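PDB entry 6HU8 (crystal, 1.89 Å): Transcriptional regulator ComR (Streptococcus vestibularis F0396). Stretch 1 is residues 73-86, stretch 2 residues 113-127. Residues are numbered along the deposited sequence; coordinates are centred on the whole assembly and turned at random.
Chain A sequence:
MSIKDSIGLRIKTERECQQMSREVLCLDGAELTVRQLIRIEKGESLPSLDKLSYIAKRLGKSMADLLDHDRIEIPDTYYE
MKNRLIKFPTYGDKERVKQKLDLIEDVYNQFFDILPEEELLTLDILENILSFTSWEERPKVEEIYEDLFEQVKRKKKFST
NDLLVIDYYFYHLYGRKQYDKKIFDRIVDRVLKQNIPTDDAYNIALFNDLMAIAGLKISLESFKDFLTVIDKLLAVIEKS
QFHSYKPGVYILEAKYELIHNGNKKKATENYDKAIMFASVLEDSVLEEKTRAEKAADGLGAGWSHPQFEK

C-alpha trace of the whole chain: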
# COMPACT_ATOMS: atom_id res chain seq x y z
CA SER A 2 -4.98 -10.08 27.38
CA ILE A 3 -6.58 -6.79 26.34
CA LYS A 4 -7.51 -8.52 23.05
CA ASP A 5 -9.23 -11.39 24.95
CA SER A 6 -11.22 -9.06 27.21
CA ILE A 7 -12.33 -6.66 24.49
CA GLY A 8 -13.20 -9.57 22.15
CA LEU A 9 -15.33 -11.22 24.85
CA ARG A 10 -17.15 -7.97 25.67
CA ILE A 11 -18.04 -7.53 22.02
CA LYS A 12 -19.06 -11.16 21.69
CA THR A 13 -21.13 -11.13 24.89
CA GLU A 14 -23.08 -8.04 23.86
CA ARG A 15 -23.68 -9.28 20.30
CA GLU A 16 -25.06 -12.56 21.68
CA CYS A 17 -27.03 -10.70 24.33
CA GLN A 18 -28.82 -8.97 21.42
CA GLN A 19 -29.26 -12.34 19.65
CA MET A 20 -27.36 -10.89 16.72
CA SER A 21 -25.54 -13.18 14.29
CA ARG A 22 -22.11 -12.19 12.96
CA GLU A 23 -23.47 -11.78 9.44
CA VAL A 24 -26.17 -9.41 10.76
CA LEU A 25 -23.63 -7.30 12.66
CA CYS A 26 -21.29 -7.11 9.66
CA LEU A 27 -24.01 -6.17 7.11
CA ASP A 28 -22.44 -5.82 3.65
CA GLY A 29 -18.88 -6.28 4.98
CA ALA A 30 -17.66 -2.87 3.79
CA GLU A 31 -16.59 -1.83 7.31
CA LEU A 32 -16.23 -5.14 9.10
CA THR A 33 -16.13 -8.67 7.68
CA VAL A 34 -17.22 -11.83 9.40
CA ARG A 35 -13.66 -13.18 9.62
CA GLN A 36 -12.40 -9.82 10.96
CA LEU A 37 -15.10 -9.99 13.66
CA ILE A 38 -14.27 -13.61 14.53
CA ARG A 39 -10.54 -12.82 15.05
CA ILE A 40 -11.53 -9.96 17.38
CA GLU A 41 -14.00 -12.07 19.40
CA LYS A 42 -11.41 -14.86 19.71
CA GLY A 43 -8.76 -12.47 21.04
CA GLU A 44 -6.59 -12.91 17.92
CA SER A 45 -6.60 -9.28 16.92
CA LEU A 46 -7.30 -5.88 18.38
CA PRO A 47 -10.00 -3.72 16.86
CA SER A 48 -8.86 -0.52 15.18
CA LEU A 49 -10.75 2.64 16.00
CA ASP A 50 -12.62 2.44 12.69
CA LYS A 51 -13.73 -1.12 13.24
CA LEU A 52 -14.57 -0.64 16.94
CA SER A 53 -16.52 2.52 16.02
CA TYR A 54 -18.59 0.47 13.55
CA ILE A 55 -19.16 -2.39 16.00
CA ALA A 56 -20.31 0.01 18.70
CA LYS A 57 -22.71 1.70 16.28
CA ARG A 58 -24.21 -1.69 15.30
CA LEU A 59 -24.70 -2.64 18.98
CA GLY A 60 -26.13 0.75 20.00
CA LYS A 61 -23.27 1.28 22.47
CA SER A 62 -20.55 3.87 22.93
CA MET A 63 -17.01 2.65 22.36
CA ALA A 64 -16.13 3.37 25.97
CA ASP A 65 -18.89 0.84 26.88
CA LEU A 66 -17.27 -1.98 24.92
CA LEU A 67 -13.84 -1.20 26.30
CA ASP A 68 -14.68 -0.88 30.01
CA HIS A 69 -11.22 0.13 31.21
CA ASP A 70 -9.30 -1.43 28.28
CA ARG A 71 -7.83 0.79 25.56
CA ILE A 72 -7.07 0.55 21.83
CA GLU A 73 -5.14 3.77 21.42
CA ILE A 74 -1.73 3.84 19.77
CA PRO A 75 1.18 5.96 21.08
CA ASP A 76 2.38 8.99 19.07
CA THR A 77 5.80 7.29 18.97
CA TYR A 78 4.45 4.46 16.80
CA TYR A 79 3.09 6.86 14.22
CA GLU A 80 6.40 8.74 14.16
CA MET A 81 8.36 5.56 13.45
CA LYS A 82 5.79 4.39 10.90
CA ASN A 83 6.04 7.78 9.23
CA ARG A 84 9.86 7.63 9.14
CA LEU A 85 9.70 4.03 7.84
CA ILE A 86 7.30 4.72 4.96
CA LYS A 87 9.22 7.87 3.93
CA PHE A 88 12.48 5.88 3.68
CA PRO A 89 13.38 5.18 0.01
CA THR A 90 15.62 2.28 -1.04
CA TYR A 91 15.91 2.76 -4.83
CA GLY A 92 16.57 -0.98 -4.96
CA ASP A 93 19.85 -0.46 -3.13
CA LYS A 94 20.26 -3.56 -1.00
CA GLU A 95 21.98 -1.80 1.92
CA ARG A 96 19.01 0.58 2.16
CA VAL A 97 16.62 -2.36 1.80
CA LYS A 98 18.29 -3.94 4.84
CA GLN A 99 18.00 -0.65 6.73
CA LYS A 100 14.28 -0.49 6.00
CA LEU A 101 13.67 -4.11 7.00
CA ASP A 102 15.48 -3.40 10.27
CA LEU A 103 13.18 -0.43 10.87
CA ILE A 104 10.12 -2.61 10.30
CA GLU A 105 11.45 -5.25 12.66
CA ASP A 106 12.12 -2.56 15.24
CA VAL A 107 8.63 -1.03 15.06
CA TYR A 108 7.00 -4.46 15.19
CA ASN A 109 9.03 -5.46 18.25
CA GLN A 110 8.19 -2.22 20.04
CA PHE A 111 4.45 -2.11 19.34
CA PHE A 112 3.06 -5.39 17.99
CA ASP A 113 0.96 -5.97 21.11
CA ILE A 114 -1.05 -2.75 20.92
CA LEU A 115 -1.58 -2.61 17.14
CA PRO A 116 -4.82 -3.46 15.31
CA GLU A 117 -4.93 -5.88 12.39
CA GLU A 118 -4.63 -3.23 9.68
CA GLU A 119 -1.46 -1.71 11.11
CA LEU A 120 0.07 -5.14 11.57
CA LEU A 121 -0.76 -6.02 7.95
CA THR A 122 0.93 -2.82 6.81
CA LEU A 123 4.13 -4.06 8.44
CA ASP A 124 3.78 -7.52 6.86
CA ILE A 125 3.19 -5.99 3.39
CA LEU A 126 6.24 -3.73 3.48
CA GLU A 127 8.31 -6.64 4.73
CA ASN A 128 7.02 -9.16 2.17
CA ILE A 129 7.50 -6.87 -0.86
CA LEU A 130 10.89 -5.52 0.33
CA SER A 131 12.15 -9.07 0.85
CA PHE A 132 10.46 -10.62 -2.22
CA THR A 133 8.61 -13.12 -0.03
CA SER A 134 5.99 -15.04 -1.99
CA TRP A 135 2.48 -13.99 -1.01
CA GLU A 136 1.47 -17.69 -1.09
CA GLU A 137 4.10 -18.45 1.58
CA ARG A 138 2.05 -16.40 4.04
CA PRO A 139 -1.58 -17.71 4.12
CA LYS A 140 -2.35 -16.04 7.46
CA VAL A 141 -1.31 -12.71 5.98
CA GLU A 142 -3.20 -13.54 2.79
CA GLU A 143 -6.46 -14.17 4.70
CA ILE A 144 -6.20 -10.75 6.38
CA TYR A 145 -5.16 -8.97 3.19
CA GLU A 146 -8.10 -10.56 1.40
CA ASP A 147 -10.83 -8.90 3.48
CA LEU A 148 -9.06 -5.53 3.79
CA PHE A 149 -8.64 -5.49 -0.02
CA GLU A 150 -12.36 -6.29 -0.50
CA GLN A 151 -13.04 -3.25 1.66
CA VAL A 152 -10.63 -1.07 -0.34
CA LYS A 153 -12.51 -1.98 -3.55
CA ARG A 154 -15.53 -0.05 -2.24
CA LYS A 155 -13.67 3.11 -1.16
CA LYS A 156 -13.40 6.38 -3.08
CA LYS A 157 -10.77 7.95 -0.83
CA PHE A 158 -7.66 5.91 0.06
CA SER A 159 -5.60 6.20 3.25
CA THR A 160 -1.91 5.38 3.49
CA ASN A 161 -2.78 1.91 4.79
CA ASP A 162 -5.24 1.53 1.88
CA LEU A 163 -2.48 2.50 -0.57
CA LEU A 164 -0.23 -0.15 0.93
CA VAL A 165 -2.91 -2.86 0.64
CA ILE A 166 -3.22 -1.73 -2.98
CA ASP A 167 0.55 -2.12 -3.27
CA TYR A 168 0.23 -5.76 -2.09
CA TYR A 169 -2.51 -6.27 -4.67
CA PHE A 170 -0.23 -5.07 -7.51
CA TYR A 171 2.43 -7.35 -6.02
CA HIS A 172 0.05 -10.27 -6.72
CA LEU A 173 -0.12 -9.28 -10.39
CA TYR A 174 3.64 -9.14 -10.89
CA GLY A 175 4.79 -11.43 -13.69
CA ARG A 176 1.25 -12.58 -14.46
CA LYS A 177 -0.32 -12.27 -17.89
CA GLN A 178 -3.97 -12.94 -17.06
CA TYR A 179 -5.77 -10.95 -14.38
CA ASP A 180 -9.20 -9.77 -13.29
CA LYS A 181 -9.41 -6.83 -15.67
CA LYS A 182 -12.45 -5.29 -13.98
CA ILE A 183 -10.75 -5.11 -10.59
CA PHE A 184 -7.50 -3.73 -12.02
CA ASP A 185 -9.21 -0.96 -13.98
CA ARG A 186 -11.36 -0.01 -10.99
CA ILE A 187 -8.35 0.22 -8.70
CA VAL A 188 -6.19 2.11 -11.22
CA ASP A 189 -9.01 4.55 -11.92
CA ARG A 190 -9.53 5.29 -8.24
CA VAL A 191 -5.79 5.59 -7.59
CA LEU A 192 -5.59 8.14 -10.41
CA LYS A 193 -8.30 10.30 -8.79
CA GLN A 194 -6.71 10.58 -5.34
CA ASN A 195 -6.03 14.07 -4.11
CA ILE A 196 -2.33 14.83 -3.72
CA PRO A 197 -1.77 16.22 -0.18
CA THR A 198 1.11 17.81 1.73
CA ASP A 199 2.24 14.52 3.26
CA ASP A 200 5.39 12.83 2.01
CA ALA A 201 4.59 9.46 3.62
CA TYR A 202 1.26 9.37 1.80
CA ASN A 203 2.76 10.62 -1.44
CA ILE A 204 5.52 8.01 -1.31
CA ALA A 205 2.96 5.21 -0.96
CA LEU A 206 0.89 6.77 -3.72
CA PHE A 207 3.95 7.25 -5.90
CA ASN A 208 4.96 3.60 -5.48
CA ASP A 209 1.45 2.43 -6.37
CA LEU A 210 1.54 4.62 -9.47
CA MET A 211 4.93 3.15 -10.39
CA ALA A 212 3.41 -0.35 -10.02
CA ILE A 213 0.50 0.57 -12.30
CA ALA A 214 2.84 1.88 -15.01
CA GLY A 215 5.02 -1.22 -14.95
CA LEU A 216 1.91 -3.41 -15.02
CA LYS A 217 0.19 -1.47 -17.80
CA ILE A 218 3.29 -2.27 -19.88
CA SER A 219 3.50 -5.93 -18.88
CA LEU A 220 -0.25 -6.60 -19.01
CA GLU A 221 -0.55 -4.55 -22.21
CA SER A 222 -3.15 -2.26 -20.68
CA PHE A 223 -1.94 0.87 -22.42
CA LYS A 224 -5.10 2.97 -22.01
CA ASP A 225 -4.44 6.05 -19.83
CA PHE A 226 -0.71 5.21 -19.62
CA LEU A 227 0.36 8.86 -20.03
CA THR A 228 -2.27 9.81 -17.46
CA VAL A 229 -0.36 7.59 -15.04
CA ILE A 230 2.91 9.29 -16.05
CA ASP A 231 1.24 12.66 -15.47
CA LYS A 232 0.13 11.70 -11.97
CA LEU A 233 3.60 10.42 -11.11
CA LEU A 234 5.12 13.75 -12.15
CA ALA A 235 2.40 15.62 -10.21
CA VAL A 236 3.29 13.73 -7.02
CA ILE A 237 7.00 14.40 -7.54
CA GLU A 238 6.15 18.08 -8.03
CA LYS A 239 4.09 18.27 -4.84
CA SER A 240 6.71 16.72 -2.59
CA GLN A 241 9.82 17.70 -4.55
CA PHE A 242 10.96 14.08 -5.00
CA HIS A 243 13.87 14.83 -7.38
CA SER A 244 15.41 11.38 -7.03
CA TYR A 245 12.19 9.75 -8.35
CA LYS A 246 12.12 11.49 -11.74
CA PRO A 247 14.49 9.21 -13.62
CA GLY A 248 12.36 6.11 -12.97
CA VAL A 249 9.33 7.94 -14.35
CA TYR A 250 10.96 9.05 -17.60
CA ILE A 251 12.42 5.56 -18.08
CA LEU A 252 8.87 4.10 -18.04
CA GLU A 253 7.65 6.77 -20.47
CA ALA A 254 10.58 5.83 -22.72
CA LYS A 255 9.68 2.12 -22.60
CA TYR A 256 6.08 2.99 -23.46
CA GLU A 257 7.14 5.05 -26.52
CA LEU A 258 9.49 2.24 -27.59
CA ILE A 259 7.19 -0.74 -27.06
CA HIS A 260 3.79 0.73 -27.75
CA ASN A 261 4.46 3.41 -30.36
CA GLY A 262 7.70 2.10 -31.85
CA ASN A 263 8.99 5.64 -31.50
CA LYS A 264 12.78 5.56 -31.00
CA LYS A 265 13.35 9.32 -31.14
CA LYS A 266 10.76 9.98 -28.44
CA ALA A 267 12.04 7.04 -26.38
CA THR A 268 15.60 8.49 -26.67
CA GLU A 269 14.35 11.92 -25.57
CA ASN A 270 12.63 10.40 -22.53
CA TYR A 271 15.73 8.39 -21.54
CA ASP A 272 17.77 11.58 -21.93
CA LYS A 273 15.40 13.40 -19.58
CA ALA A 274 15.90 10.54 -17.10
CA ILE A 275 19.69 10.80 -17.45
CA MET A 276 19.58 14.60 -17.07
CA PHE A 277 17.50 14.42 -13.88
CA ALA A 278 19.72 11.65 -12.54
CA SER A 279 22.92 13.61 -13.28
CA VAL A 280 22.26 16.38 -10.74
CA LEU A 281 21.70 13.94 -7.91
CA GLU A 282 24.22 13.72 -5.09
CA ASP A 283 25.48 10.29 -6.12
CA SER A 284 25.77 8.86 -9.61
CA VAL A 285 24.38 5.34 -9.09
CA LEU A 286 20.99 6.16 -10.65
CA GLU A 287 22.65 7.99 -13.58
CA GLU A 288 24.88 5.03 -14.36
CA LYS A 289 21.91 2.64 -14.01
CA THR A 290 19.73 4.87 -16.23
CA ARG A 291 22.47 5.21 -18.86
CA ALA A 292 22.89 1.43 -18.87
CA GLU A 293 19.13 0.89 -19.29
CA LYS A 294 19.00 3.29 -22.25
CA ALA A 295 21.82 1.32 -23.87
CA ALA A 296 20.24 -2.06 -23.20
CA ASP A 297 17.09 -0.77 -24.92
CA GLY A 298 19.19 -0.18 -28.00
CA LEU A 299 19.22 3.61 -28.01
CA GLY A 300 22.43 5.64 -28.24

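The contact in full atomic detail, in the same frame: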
# COMPACT_ATOMS: atom_id res chain seq x y z
N GLU A 73 -5.87 2.66 21.99
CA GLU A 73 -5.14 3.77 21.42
C GLU A 73 -3.64 3.48 21.26
O GLU A 73 -3.03 2.72 22.02
CB GLU A 73 -5.34 5.04 22.25
CG GLU A 73 -4.55 5.10 23.53
CD GLU A 73 -4.94 6.31 24.35
OE1 GLU A 73 -6.12 6.71 24.28
OE2 GLU A 73 -4.08 6.86 25.06
N ILE A 74 -3.08 4.10 20.23
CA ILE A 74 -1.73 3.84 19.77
C ILE A 74 -0.87 5.06 20.09
O ILE A 74 -1.28 6.19 19.84
CB ILE A 74 -1.74 3.53 18.26
CG1 ILE A 74 -2.78 2.44 17.94
CG2 ILE A 74 -0.35 3.14 17.76
CD1 ILE A 74 -3.00 2.23 16.45
N PRO A 75 0.30 4.84 20.70
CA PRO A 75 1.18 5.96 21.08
C PRO A 75 1.65 6.80 19.89
O PRO A 75 1.84 6.26 18.80
CB PRO A 75 2.36 5.26 21.76
CG PRO A 75 1.83 3.93 22.22
CD PRO A 75 0.80 3.54 21.18
N ASP A 76 1.85 8.10 20.11
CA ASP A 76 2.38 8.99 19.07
C ASP A 76 3.70 8.46 18.50
O ASP A 76 3.97 8.63 17.33
CB ASP A 76 2.59 10.41 19.62
CG ASP A 76 1.28 11.15 19.83
OD1 ASP A 76 0.23 10.68 19.33
OD2 ASP A 76 1.30 12.22 20.49
N THR A 77 4.50 7.83 19.35
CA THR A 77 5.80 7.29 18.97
C THR A 77 5.71 6.25 17.84
O THR A 77 6.58 6.17 16.97
CB THR A 77 6.49 6.65 20.18
OG1 THR A 77 5.56 5.77 20.83
CG2 THR A 77 6.93 7.72 21.18
N TYR A 78 4.66 5.43 17.87
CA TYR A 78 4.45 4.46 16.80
C TYR A 78 4.28 5.17 15.47
O TYR A 78 4.95 4.85 14.48
CB TYR A 78 3.23 3.58 17.07
CG TYR A 78 2.82 2.82 15.82
CD1 TYR A 78 3.53 1.70 15.42
CD2 TYR A 78 1.77 3.27 15.02
CE1 TYR A 78 3.18 1.01 14.26
CE2 TYR A 78 1.41 2.58 13.86
CZ TYR A 78 2.12 1.46 13.49
OH TYR A 78 1.78 0.77 12.34
N TYR A 79 3.37 6.13 15.45
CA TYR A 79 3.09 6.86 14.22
C TYR A 79 4.33 7.57 13.70
O TYR A 79 4.53 7.65 12.51
CB TYR A 79 1.95 7.85 14.43
CG TYR A 79 0.64 7.17 14.64
CD1 TYR A 79 0.04 6.45 13.60
CD2 TYR A 79 -0.01 7.21 15.87
CE1 TYR A 79 -1.16 5.81 13.78
CE2 TYR A 79 -1.21 6.57 16.06
CZ TYR A 79 -1.78 5.87 15.01
OH TYR A 79 -2.98 5.23 15.19
N GLU A 80 5.18 8.06 14.60
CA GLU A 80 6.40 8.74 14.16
C GLU A 80 7.34 7.77 13.47
O GLU A 80 7.92 8.09 12.43
CB GLU A 80 7.13 9.39 15.35
CG GLU A 80 6.36 10.53 16.00
CD GLU A 80 6.93 10.92 17.36
OE1 GLU A 80 8.14 10.69 17.59
OE2 GLU A 80 6.16 11.45 18.20
N MET A 81 7.48 6.57 14.04
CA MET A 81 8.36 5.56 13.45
C MET A 81 7.78 4.98 12.17
O MET A 81 8.52 4.69 11.22
CB MET A 81 8.64 4.45 14.45
CG MET A 81 9.40 4.93 15.67
SD MET A 81 9.65 3.62 16.88
CE MET A 81 10.72 2.51 15.97
N LYS A 82 6.46 4.81 12.13
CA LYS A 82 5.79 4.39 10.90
C LYS A 82 6.00 5.44 9.81
O LYS A 82 6.32 5.11 8.66
CB LYS A 82 4.29 4.15 11.12
CG LYS A 82 3.53 3.68 9.87
CD LYS A 82 2.01 3.57 10.15
CE LYS A 82 1.20 3.15 8.91
NZ LYS A 82 -0.29 3.18 9.15
N ASN A 83 5.83 6.70 10.18
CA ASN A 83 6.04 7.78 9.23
C ASN A 83 7.47 7.78 8.69
O ASN A 83 7.67 7.84 7.48
CB ASN A 83 5.71 9.14 9.88
CG ASN A 83 5.73 10.29 8.87
OD1 ASN A 83 4.91 10.33 7.96
ND2 ASN A 83 6.64 11.24 9.07
N ARG A 84 8.46 7.68 9.57
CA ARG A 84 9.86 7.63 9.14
C ARG A 84 10.12 6.43 8.22
O ARG A 84 10.78 6.57 7.18
CB ARG A 84 10.81 7.58 10.34
CG ARG A 84 10.99 8.92 11.04
CD ARG A 84 11.90 8.80 12.26
NE ARG A 84 11.39 9.58 13.38
CZ ARG A 84 11.11 9.07 14.58
NH1 ARG A 84 10.64 9.85 15.55
NH2 ARG A 84 11.30 7.78 14.81
N LEU A 85 9.59 5.27 8.61
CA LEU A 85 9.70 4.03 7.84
C LEU A 85 9.18 4.14 6.40
O LEU A 85 9.86 3.76 5.45
CB LEU A 85 8.95 2.89 8.58
CG LEU A 85 8.55 1.67 7.74
CD1 LEU A 85 9.78 0.97 7.20
CD2 LEU A 85 7.67 0.67 8.53
N ILE A 86 7.96 4.64 6.26
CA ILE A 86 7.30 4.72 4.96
C ILE A 86 7.97 5.74 4.04
O ILE A 86 7.98 5.57 2.82
CB ILE A 86 5.81 5.07 5.13
CG1 ILE A 86 5.10 3.97 5.93
CG2 ILE A 86 5.12 5.28 3.77
CD1 ILE A 86 3.60 4.06 5.91
N ASP A 113 2.00 -5.52 20.18
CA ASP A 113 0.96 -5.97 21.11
C ASP A 113 -0.13 -4.92 21.34
O ASP A 113 -1.13 -5.20 22.00
CB ASP A 113 1.56 -6.40 22.47
CG ASP A 113 0.63 -7.35 23.24
OD1 ASP A 113 -0.07 -8.15 22.58
OD2 ASP A 113 0.58 -7.30 24.49
N ILE A 114 0.02 -3.73 20.78
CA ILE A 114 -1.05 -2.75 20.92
C ILE A 114 -1.57 -2.28 19.56
O ILE A 114 -2.28 -1.28 19.49
CB ILE A 114 -0.60 -1.51 21.77
CG1 ILE A 114 0.74 -0.95 21.27
CG2 ILE A 114 -0.46 -1.90 23.24
CD1 ILE A 114 0.65 -0.05 20.05
N LEU A 115 -1.20 -3.00 18.50
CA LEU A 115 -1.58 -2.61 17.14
C LEU A 115 -2.78 -3.42 16.63
O LEU A 115 -2.88 -4.63 16.88
CB LEU A 115 -0.40 -2.78 16.15
CG LEU A 115 0.79 -1.82 16.32
CD1 LEU A 115 1.97 -2.17 15.40
CD2 LEU A 115 0.37 -0.37 16.10
N PRO A 116 -3.71 -2.74 15.94
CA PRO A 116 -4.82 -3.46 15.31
C PRO A 116 -4.35 -4.20 14.06
O PRO A 116 -3.23 -4.01 13.58
CB PRO A 116 -5.80 -2.35 14.94
CG PRO A 116 -4.94 -1.17 14.69
CD PRO A 116 -3.79 -1.29 15.70
N GLU A 117 -5.23 -5.02 13.52
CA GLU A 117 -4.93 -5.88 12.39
C GLU A 117 -4.40 -5.12 11.18
O GLU A 117 -3.47 -5.57 10.51
CB GLU A 117 -6.19 -6.65 12.01
CG GLU A 117 -5.98 -7.90 11.24
CD GLU A 117 -7.29 -8.67 11.14
OE1 GLU A 117 -7.61 -9.47 12.05
OE2 GLU A 117 -8.02 -8.44 10.14
N GLU A 118 -5.00 -3.97 10.88
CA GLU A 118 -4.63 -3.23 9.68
C GLU A 118 -3.22 -2.64 9.75
O GLU A 118 -2.54 -2.54 8.74
CB GLU A 118 -5.61 -2.09 9.42
CG GLU A 118 -7.05 -2.51 9.39
CD GLU A 118 -7.74 -2.37 10.74
OE1 GLU A 118 -7.34 -3.07 11.71
OE2 GLU A 118 -8.69 -1.55 10.81
N GLU A 119 -2.81 -2.21 10.94
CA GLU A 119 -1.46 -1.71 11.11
C GLU A 119 -0.46 -2.85 10.98
O GLU A 119 0.58 -2.70 10.33
CB GLU A 119 -1.31 -1.01 12.47
CG GLU A 119 -2.08 0.31 12.57
CD GLU A 119 -1.62 1.37 11.56
OE1 GLU A 119 -0.40 1.47 11.29
OE2 GLU A 119 -2.48 2.11 11.03
N LEU A 120 -0.79 -3.98 11.60
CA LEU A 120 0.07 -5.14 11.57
C LEU A 120 0.24 -5.64 10.15
O LEU A 120 1.33 -6.05 9.77
CB LEU A 120 -0.50 -6.26 12.44
CG LEU A 120 -0.33 -6.04 13.95
CD1 LEU A 120 -1.13 -7.06 14.76
CD2 LEU A 120 1.15 -6.11 14.29
N LEU A 121 -0.85 -5.62 9.37
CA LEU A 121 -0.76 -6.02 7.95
C LEU A 121 0.14 -5.08 7.16
O LEU A 121 0.90 -5.51 6.29
CB LEU A 121 -2.14 -6.05 7.29
CG LEU A 121 -2.07 -6.36 5.78
CD1 LEU A 121 -1.67 -7.82 5.56
CD2 LEU A 121 -3.39 -6.05 5.07
N THR A 122 0.07 -3.79 7.47
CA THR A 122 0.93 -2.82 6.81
C THR A 122 2.40 -3.21 6.98
O THR A 122 3.19 -3.12 6.03
CB THR A 122 0.70 -1.38 7.35
OG1 THR A 122 -0.46 -0.83 6.71
CG2 THR A 122 1.89 -0.50 7.05
N LEU A 123 2.75 -3.67 8.18
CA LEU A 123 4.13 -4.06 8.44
C LEU A 123 4.48 -5.32 7.64
O LEU A 123 5.55 -5.40 7.04
CB LEU A 123 4.35 -4.29 9.93
CG LEU A 123 4.19 -3.02 10.78
CD1 LEU A 123 4.43 -3.29 12.27
CD2 LEU A 123 5.11 -1.91 10.28
N ASP A 124 3.58 -6.30 7.63
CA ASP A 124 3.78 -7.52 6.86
C ASP A 124 3.95 -7.23 5.36
O ASP A 124 4.81 -7.84 4.71
CB ASP A 124 2.60 -8.47 7.07
CG ASP A 124 2.68 -9.23 8.38
OD1 ASP A 124 3.80 -9.49 8.88
OD2 ASP A 124 1.61 -9.60 8.91
N ILE A 125 3.14 -6.32 4.82
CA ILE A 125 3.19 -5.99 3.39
C ILE A 125 4.53 -5.38 2.99
O ILE A 125 5.16 -5.83 2.04
CB ILE A 125 2.07 -5.00 2.98
CG1 ILE A 125 0.71 -5.69 2.98
CG2 ILE A 125 2.35 -4.39 1.60
CD1 ILE A 125 -0.44 -4.72 2.73
N LEU A 126 4.94 -4.34 3.71
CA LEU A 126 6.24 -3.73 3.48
C LEU A 126 7.35 -4.77 3.53
O LEU A 126 8.25 -4.78 2.69
CB LEU A 126 6.51 -2.63 4.51
CG LEU A 126 5.63 -1.39 4.38
CD1 LEU A 126 5.78 -0.51 5.61
CD2 LEU A 126 6.02 -0.62 3.12
N GLU A 127 7.28 -5.64 4.53
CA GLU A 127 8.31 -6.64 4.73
C GLU A 127 8.32 -7.67 3.60
O GLU A 127 9.38 -8.01 3.09
CB GLU A 127 8.13 -7.34 6.08
CG GLU A 127 9.30 -8.21 6.48
CD GLU A 127 8.98 -9.10 7.68
OE1 GLU A 127 9.77 -9.09 8.65
OE2 GLU A 127 7.96 -9.82 7.64

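Two helices, 76-86 and 117-127, run in nearly the same direction, their axes 27° apart, yet they come no closer than 12.5 Å. The side chains that reach inward close this distance. The two stretches are nearer before the helices begin, where the CA atoms of Ile-74 and Ile-114 lie 6.7 Å apart. Each helix follows a proline at its N-cap, Pro-75 and Pro-116.

The polar centre is built around one carboxylate. Glu-119 points toward the first helix and takes two donors on a single oxygen: Tyr-78 OH gives a hydrogen bond to Glu-119 OE1 at 2.5 Å, and Lys-82 NZ reaches the same OE1 at 2.7 Å in a salt bridge. A second, weak hydrogen bond joins Lys-82 NZ to Glu-119 OE2 at 3.1 Å. Tyr-78 and Lys-82 are one helical turn apart and both point toward the second helix, so one acid can serve both. Lys-82 is t at all four chi angles, an extended form that carries NZ to the carboxylate. All three residues are buried, and each polar end has a partner: Tyr-78 OH donates to Glu-119 OE1, while Lys-82 NZ and Glu-119 OE2 also bond elsewhere in the structure.

The exception is backbone: Ile-114 O is buried by the contact with no partner in the model.

Apolar packing flanks this network. Leu-115 covers one face of the Tyr-78 ring, its CD2 3.6 Å from the Tyr-78 ring centroid in a CH-pi contact, leaving the ring edge to Glu-119. Ile-74 packs just ahead of the helices, with its CD1 3.7 Å from Pro-116 CD and its CG2 3.9 Å from Leu-115 CD2; Pro-75 CD meets Ile-114 CD1 at 3.8 Å. Further along, Leu-85 CD2 packs 3.7 Å from Leu-126 CD1 and 4.0 Å from Leu-123 CD2. The rule is a shared acceptor with greasy contacts before and after it.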